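Local coordinates for OmpT protein (Vibrio cholerae serotype O1, PDB 6EHD) that probably acts as a non-specific porin, a beta-barrel channel that lets small solutes and ions diffuse across the outer membrane, at residues T89-V94 / L148-Y152; L117-Q121 / K145-A149. The protein carries 1 engineered substitution. The contacts are given in a common frame with arbitrary orientation. Numbering follows the deposited sequence.

Contact 1: T89-V94 / L148-Y152; sequences TTSDDV and LAELY. With C8E ((hydroxyethyloxy)tri(ethyloxy)octane), chain B.
A short helical turn lies against the inner surface of the barrel wall. Residues 90-94 are helical, with phi/psi near -65/-40, and Thr89 (-66/151) holds the N-cap position; residues 148-152 are fully extended. Helix and strand axes come within 9.0 Å at 32°, running roughly the same way, with CA atoms 6.9 Å apart for Thr90-Glu150 and 7.9 Å for Val94-Tyr152. Leu148, Glu150 and Tyr152 direct their CA-CB bonds toward the helix.

The polar part centres on Glu150 (chi1 m, chi2 t), whose carboxylate meets the helix N-terminus, where amides lack intrahelical acceptors and a negative charge suits the helix dipole. Ser91 N donates to Glu150 OE1 (3.0 Å), while Ser91 OG, on a p rotamer, donates to Glu150 OE2 (2.6 Å). Thr89 OG1 (chi1 p) in turn donates to Ser91 OG (2.7 Å). Water 1 accepts from Thr90 N (3.0 Å) and donates to Glu150 OE1 (2.9 Å). Tyr152 OH, hydrogen-bonded to Tyr215 OH, lies 3.3 Å from Ser91 CB.

Apolar contacts flank this cluster. Tyr152 (chi1 m) meets Val94 CG1 at CD2 (3.9 Å) and Thr90 CG2 at CD1 (3.9 Å). Leu148 CD2 is 3.8 Å from Thr89 CG2. Beta-branched threonine and valine offer compact methyls against ring and leucine. The detergent C8E lies at the helix C-terminus, its O21 3.7 Å from Asp93 O and 3.9 Å from Val94 CA.

The helix belongs to the long 85-120 connection, consistent with the inward-folded third loop of porins. Beside strand 147-157, Trp132 of strand 131-138 touches Val94 and Tyr152, while Tyr196 of strand 184-205 hydrogen-bonds Glu150.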
ATOM      1  N   THR A  89       1.658   2.365   7.188  1.00 23.48           N
ATOM      2  CA  THR A  89       3.107   2.723   7.085  1.00 24.05           C
ATOM      3  C   THR A  89       3.372   3.924   6.150  1.00 26.63           C
ATOM      4  O   THR A  89       2.592   4.206   5.203  1.00 21.72           O
ATOM      5  CB  THR A  89       3.999   1.534   6.678  1.00 26.47           C
ATOM      6  OG1 THR A  89       3.697   1.113   5.340  1.00 25.37           O
ATOM      7  CG2 THR A  89       3.873   0.360   7.630  1.00 29.74           C
ATOM      8  N   THR A  90       4.444   4.661   6.437  1.00 22.06           N
ATOM      9  CA  THR A  90       4.951   5.719   5.572  1.00 21.37           C
ATOM     10  C   THR A  90       5.223   5.117   4.120  1.00 21.59           C
ATOM     11  O   THR A  90       4.892   5.764   3.101  1.00 21.46           O
ATOM     12  CB  THR A  90       6.290   6.311   6.115  1.00 24.38           C
ATOM     13  OG1 THR A  90       6.056   6.888   7.398  1.00 24.18           O
ATOM     14  CG2 THR A  90       6.852   7.369   5.167  1.00 25.61           C
ATOM     15  N   SER A  91       5.764   3.897   4.107  1.00 21.69           N
ATOM     16  CA  SER A  91       5.988   3.177   2.801  1.00 23.68           C
ATOM     17  C   SER A  91       4.697   2.985   1.975  1.00 24.96           C
ATOM     18  O   SER A  91       4.714   3.077   0.707  1.00 23.73           O
ATOM     19  CB  SER A  91       6.743   1.836   3.042  1.00 23.44           C
ATOM     20  OG  SER A  91       6.111   1.062   4.069  1.00 26.00           O
ATOM     21  N   ASP A  92       3.586   2.737   2.653  1.00 23.18           N
ATOM     22  CA  ASP A  92       2.236   2.600   2.001  1.00 22.86           C
ATOM     23  C   ASP A  92       1.735   3.935   1.523  1.00 21.98           C
ATOM     24  O   ASP A  92       1.168   4.000   0.414  1.00 22.82           O
ATOM     25  CB  ASP A  92       1.255   1.972   2.938  1.00 23.90           C
ATOM     26  CG  ASP A  92      -0.057   1.487   2.276  1.00 29.06           C
ATOM     27  OD1 ASP A  92       0.000   0.605   1.430  1.00 25.48           O
ATOM     28  OD2 ASP A  92      -1.130   1.950   2.706  1.00 28.70           O
ATOM     29  N   ASP A  93       1.981   5.019   2.291  1.00 21.23           N
ATOM     30  CA  ASP A  93       1.534   6.371   1.896  1.00 21.48           C
ATOM     31  C   ASP A  93       2.276   6.789   0.625  1.00 23.63           C
ATOM     32  O   ASP A  93       1.679   7.378  -0.349  1.00 23.93           O
ATOM     33  CB  ASP A  93       1.858   7.414   2.989  1.00 22.15           C
ATOM     34  CG  ASP A  93       1.088   7.240   4.302  1.00 25.71           C
ATOM     35  OD1 ASP A  93       0.087   6.506   4.355  1.00 25.51           O
ATOM     36  OD2 ASP A  93       1.585   7.887   5.330  1.00 26.81           O
ATOM     37  N   VAL A  94       3.612   6.571   0.585  1.00 22.10           N
ATOM     38  CA  VAL A  94       4.430   7.030  -0.570  1.00 20.95           C
ATOM     39  C   VAL A  94       4.187   6.115  -1.802  1.00 22.31           C
ATOM     40  O   VAL A  94       4.016   6.607  -2.901  1.00 22.50           O
ATOM     41  CB  VAL A  94       5.923   7.026  -0.211  1.00 22.49           C
ATOM     42  CG1 VAL A  94       6.876   7.129  -1.415  1.00 23.53           C
ATOM     43  CG2 VAL A  94       6.268   8.025   0.901  1.00 23.19           C
ATOM     44  N   LEU A 148       9.987  -1.357  13.283  1.00 31.31           N
ATOM     45  CA  LEU A 148       9.837  -0.584  12.011  1.00 30.68           C
ATOM     46  C   LEU A 148      10.526   0.764  12.083  1.00 29.66           C
ATOM     47  O   LEU A 148      10.361   1.545  13.028  1.00 30.40           O
ATOM     48  CB  LEU A 148       8.338  -0.400  11.685  1.00 29.47           C
ATOM     49  CG  LEU A 148       7.932   0.344  10.413  1.00 28.71           C
ATOM     50  CD1 LEU A 148       8.259  -0.506   9.192  1.00 29.36           C
ATOM     51  CD2 LEU A 148       6.473   0.686  10.434  1.00 32.27           C
ATOM     52  N   ALA A 149      11.263   1.074  11.021  1.00 25.23           N
ATOM     53  CA  ALA A 149      11.846   2.356  10.859  1.00 28.41           C
ATOM     54  C   ALA A 149      11.934   2.655   9.321  1.00 25.22           C
ATOM     55  O   ALA A 149      12.476   1.811   8.565  1.00 27.12           O
ATOM     56  CB  ALA A 149      13.253   2.398  11.491  1.00 31.77           C
ATOM     57  N   GLU A 150      11.485   3.855   8.934  1.00 28.94           N
ATOM     58  CA  GLU A 150      11.377   4.235   7.505  1.00 25.71           C
ATOM     59  C   GLU A 150      11.697   5.694   7.263  1.00 26.19           C
ATOM     60  O   GLU A 150      11.403   6.532   8.107  1.00 24.80           O
ATOM     61  CB  GLU A 150       9.903   3.951   7.009  1.00 24.78           C
ATOM     62  CG  GLU A 150       9.496   2.488   7.141  1.00 25.31           C
ATOM     63  CD  GLU A 150       8.142   2.144   6.461  1.00 25.94           C
ATOM     64  OE1 GLU A 150       7.198   2.991   6.635  1.00 27.16           O
ATOM     65  OE2 GLU A 150       8.047   1.056   5.842  1.00 27.05           O
ATOM     66  N   LEU A 151      12.241   6.014   6.069  1.00 23.76           N
ATOM     67  CA  LEU A 151      12.550   7.386   5.650  1.00 22.61           C
ATOM     68  C   LEU A 151      12.484   7.487   4.151  1.00 23.45           C
ATOM     69  O   LEU A 151      13.108   6.635   3.470  1.00 24.40           O
ATOM     70  CB  LEU A 151      13.986   7.798   6.112  1.00 27.29           C
ATOM     71  CG  LEU A 151      14.551   9.124   5.580  1.00 30.98           C
ATOM     72  CD1 LEU A 151      13.771  10.249   6.126  1.00 31.88           C
ATOM     73  CD2 LEU A 151      16.040   9.342   5.972  1.00 35.35           C
ATOM     74  N   TYR A 152      11.726   8.471   3.665  1.00 23.58           N
ATOM     75  CA  TYR A 152      11.570   8.775   2.224  1.00 22.75           C
ATOM     76  C   TYR A 152      11.757  10.294   1.999  1.00 24.53           C
ATOM     77  O   TYR A 152      11.333  11.129   2.857  1.00 25.10           O
ATOM     78  CB  TYR A 152      10.173   8.293   1.712  1.00 22.64           C
ATOM     79  CG  TYR A 152       9.996   6.792   1.680  1.00 22.68           C
ATOM     80  CD1 TYR A 152       9.666   6.049   2.810  1.00 21.83           C
ATOM     81  CD2 TYR A 152      10.116   6.076   0.476  1.00 21.61           C
ATOM     82  CE1 TYR A 152       9.530   4.668   2.760  1.00 22.12           C
ATOM     83  CE2 TYR A 152       9.913   4.712   0.411  1.00 23.03           C
ATOM     84  CZ  TYR A 152       9.648   3.996   1.545  1.00 22.97           C
ATOM     85  OH  TYR A 152       9.511   2.591   1.466  1.00 24.39           O
TER
HETATM   86  O9  C8E B 401       1.564  11.551   3.813  1.00 49.56           O
HETATM   87  C10 C8E B 401       0.699  12.349   4.597  1.00 57.08           C
HETATM   88  C11 C8E B 401       0.362  13.710   4.014  1.00 54.70           C
HETATM   89  O12 C8E B 401       1.437  14.233   3.235  1.00 61.91           O
HETATM   90  C13 C8E B 401       1.187  15.558   2.752  1.00 58.62           C
HETATM   91  C14 C8E B 401       2.282  15.995   1.767  1.00 59.40           C
HETATM   92  O15 C8E B 401       2.600  15.038   0.718  1.00 51.56           O
HETATM   93  C16 C8E B 401       3.512  15.620  -0.232  1.00 48.99           C
HETATM   94  C17 C8E B 401       4.274  14.564  -1.021  1.00 56.62           C
HETATM   95  O18 C8E B 401       3.543  13.397  -1.299  1.00 55.59           O
HETATM   96  C19 C8E B 401       4.136  12.342  -2.070  1.00 51.80           C
HETATM   97  C20 C8E B 401       4.498  11.135  -1.220  1.00 44.18           C
HETATM   98  O21 C8E B 401       3.329  10.721  -0.563  1.00 48.34           O
HETATM   99  O   HOH W   1       6.225   4.457   8.882  1.00 25.19           O

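Contact 2: L117-Q121 / K145-A149; sequences LHDSQ and KQELA
Residues 117-121 form the returning limb of the long connection between barrel strands 80-84 and 121-128, consistent with the inward-folded loop of porins, and pass beside the start of strand 147-157. Extended residues 117-118 pair antiparallel with strand 87-88 (His118 backbone with Gln87), the chain turns a corner at Asp119 (-74/-13) and Ser120 (-141/84), and Gln121 is extended again. Opposite, Lys145 and Gln146 lead into strand residues 147-149. His118 and Gln146 have the nearest CA atoms, 7.6 Å apart, a gap spanned by side chains and water.

The CA-CB bond of Leu117 points away, but its carbonyl takes part: water 2 donates to Leu117 O and to Gln146 OE1, both at 2.8 Å; Gln146 OE1 also accepts from Asn169 ND2. His118 (chi1 t, chi2 -69°) extends across, and its NE2 donates to Gln146 O (2.7 Å), which lies near the ring plane. His118 CB is 4.1 Å from Leu148 CD2, and its CE1 3.9 Å from Lys145 CD. Lys145, extended through chi3, lays its methylenes over the corner, CE 3.7 Å from Asp119 CB and 3.8 Å from Ser120 CB, while its ammonium reaches Glu141; a flexible aliphatic chain suits this place. Ser120 N donates to His118 ND1 (3.2 Å), bracing the corner. Gln121 (chi1 m) folds back so that NE2 makes a weak hydrogen bond to His118 O (3.3 Å), with OE1 3.7 Å from Leu148 CD2.

Histidine fits because ND1 accepts while NE2 donates. That pattern implies a neutral ring protonated on NE2, joining the returning loop to the wall without adding charge beside Lys145.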
ATOM      1  N   LEU A 117       0.699  -1.915   7.873  1.00 32.30           N
ATOM      2  CA  LEU A 117       0.095  -1.380   9.086  1.00 33.46           C
ATOM      3  C   LEU A 117       0.998  -1.636  10.309  1.00 34.18           C
ATOM      4  O   LEU A 117       1.546  -2.738  10.402  1.00 35.97           O
ATOM      5  CB  LEU A 117      -1.231  -2.138   9.271  1.00 37.14           C
ATOM      6  CG  LEU A 117      -2.043  -2.094  10.577  1.00 42.06           C
ATOM      7  CD1 LEU A 117      -2.563  -0.689  10.736  1.00 42.41           C
ATOM      8  CD2 LEU A 117      -3.194  -3.092  10.586  1.00 44.06           C
ATOM      9  N   HIS A 118       1.053  -0.664  11.239  1.00 34.11           N
ATOM     10  CA  HIS A 118       1.653  -0.836  12.602  1.00 32.64           C
ATOM     11  C   HIS A 118       0.800  -0.037  13.556  1.00 31.92           C
ATOM     12  O   HIS A 118       0.470   1.178  13.340  1.00 27.45           O
ATOM     13  CB  HIS A 118       3.128  -0.414  12.625  1.00 32.43           C
ATOM     14  CG  HIS A 118       3.915  -0.821  13.861  1.00 37.82           C
ATOM     15  ND1 HIS A 118       3.689  -0.280  15.119  1.00 41.34           N
ATOM     16  CD2 HIS A 118       4.977  -1.665  13.998  1.00 38.31           C
ATOM     17  CE1 HIS A 118       4.527  -0.848  15.984  1.00 37.32           C
ATOM     18  NE2 HIS A 118       5.364  -1.629  15.321  1.00 38.72           N
ATOM     19  N   ASP A 119       0.369  -0.735  14.614  1.00 37.37           N
ATOM     20  CA  ASP A 119      -0.599  -0.188  15.591  1.00 37.24           C
ATOM     21  C   ASP A 119      -0.057   0.866  16.562  1.00 39.71           C
ATOM     22  O   ASP A 119      -0.821   1.537  17.291  1.00 33.82           O
ATOM     23  CB  ASP A 119      -1.182  -1.337  16.469  1.00 42.62           C
ATOM     24  CG  ASP A 119      -2.081  -2.297  15.692  1.00 51.69           C
ATOM     25  OD1 ASP A 119      -2.327  -2.070  14.483  1.00 48.26           O
ATOM     26  OD2 ASP A 119      -2.514  -3.320  16.290  1.00 53.73           O
ATOM     27  N   SER A 120       1.242   1.012  16.645  1.00 37.78           N
ATOM     28  CA  SER A 120       1.761   2.029  17.537  1.00 43.18           C
ATOM     29  C   SER A 120       2.964   2.724  16.893  1.00 40.79           C
ATOM     30  O   SER A 120       4.108   2.366  17.189  1.00 39.48           O
ATOM     31  CB  SER A 120       2.135   1.426  18.915  1.00 47.46           C
ATOM     32  OG  SER A 120       2.650   2.480  19.697  1.00 51.70           O
ATOM     33  N   GLN A 121       2.695   3.731  16.032  1.00 33.73           N
ATOM     34  CA  GLN A 121       3.762   4.443  15.356  1.00 31.48           C
ATOM     35  C   GLN A 121       3.752   5.895  15.706  1.00 29.60           C
ATOM     36  O   GLN A 121       2.694   6.447  16.022  1.00 29.63           O
ATOM     37  CB  GLN A 121       3.560   4.403  13.809  1.00 33.31           C
ATOM     38  CG  GLN A 121       3.754   3.139  13.130  1.00 31.53           C
ATOM     39  CD  GLN A 121       3.499   3.272  11.580  1.00 31.85           C
ATOM     40  OE1 GLN A 121       4.364   3.721  10.828  1.00 30.63           O
ATOM     41  NE2 GLN A 121       2.310   2.853  11.150  1.00 29.15           N
ATOM     42  N   LYS A 145       4.793  -6.314  19.193  1.00 59.70           N
ATOM     43  CA  LYS A 145       4.565  -5.655  17.882  1.00 53.25           C
ATOM     44  C   LYS A 145       5.888  -5.701  17.123  1.00 49.30           C
ATOM     45  O   LYS A 145       6.945  -5.815  17.728  1.00 44.20           O
ATOM     46  CB  LYS A 145       4.132  -4.205  18.097  1.00 50.46           C
ATOM     47  CG  LYS A 145       2.746  -4.023  18.697  1.00 51.45           C
ATOM     48  CD  LYS A 145       2.502  -2.535  18.855  1.00 56.59           C
ATOM     49  CE  LYS A 145       1.076  -2.181  19.230  1.00 63.99           C
ATOM     50  NZ  LYS A 145       0.549  -3.002  20.333  1.00 60.98           N
ATOM     51  N   GLN A 146       5.844  -5.599  15.800  1.00 42.76           N
ATOM     52  CA  GLN A 146       7.093  -5.567  14.992  1.00 39.66           C
ATOM     53  C   GLN A 146       7.980  -4.363  15.223  1.00 33.26           C
ATOM     54  O   GLN A 146       7.524  -3.277  15.675  1.00 42.40           O
ATOM     55  CB  GLN A 146       6.698  -5.665  13.496  1.00 42.36           C
ATOM     56  CG  GLN A 146       5.956  -6.937  13.110  1.00 40.52           C
ATOM     57  CD  GLN A 146       5.436  -6.911  11.653  1.00 44.13           C
ATOM     58  OE1 GLN A 146       5.459  -5.850  11.006  1.00 37.90           O
ATOM     59  NE2 GLN A 146       4.970  -8.068  11.140  1.00 39.03           N
ATOM     60  N   GLU A 147       9.265  -4.490  14.882  1.00 31.81           N
ATOM     61  CA  GLU A 147      10.131  -3.322  14.737  1.00 32.27           C
ATOM     62  C   GLU A 147       9.919  -2.673  13.340  1.00 31.15           C
ATOM     63  O   GLU A 147       9.807  -3.428  12.344  1.00 32.34           O
ATOM     64  CB  GLU A 147      11.620  -3.681  14.848  1.00 37.46           C
ATOM     65  CG  GLU A 147      11.988  -4.436  16.159  1.00 43.42           C
ATOM     66  CD  GLU A 147      13.475  -4.781  16.279  1.00 52.86           C
ATOM     67  OE1 GLU A 147      14.320  -4.338  15.460  1.00 58.69           O
ATOM     68  OE2 GLU A 147      13.801  -5.537  17.201  1.00 62.82           O
ATOM     69  N   LEU A 148       9.987  -1.357  13.283  1.00 31.31           N
ATOM     70  CA  LEU A 148       9.837  -0.584  12.011  1.00 30.68           C
ATOM     71  C   LEU A 148      10.526   0.764  12.083  1.00 29.66           C
ATOM     72  O   LEU A 148      10.361   1.545  13.028  1.00 30.40           O
ATOM     73  CB  LEU A 148       8.338  -0.400  11.685  1.00 29.47           C
ATOM     74  CG  LEU A 148       7.932   0.344  10.413  1.00 28.71           C
ATOM     75  CD1 LEU A 148       8.259  -0.506   9.192  1.00 29.36           C
ATOM     76  CD2 LEU A 148       6.473   0.686  10.434  1.00 32.27           C
ATOM     77  N   ALA A 149      11.263   1.074  11.021  1.00 25.23           N
ATOM     78  CA  ALA A 149      11.846   2.356  10.859  1.00 28.41           C
ATOM     79  C   ALA A 149      11.934   2.655   9.321  1.00 25.22           C
ATOM     80  O   ALA A 149      12.476   1.811   8.565  1.00 27.12           O
ATOM     81  CB  ALA A 149      13.253   2.398  11.491  1.00 31.77           C
TER
HETATM   82  O   HOH W   2       3.834  -3.739  11.763  1.00 37.43           O

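Contact 1 holds the early part of the 85-120 connection against strand 147-157, contact 2 its return against the start of that strand and the residues leading into it. Leu148 serves each: its CD2 methyl meets Thr89 in contact 1 and His118 in contact 2. Their centres are 11 Å apart, and Thr89 CG2 lies 3.9 Å from Leu117 N, so the outgoing and returning parts of the loop touch. Contact 1 is the deeper, with every touching residue buried; there a carboxylate is met by donors at the helix start and by Tyr196. Contact 2 is only partly buried, with Asp119 exposed and Lys145 partly so, and relies on the imidazole of His118 bonded to a backbone carbonyl.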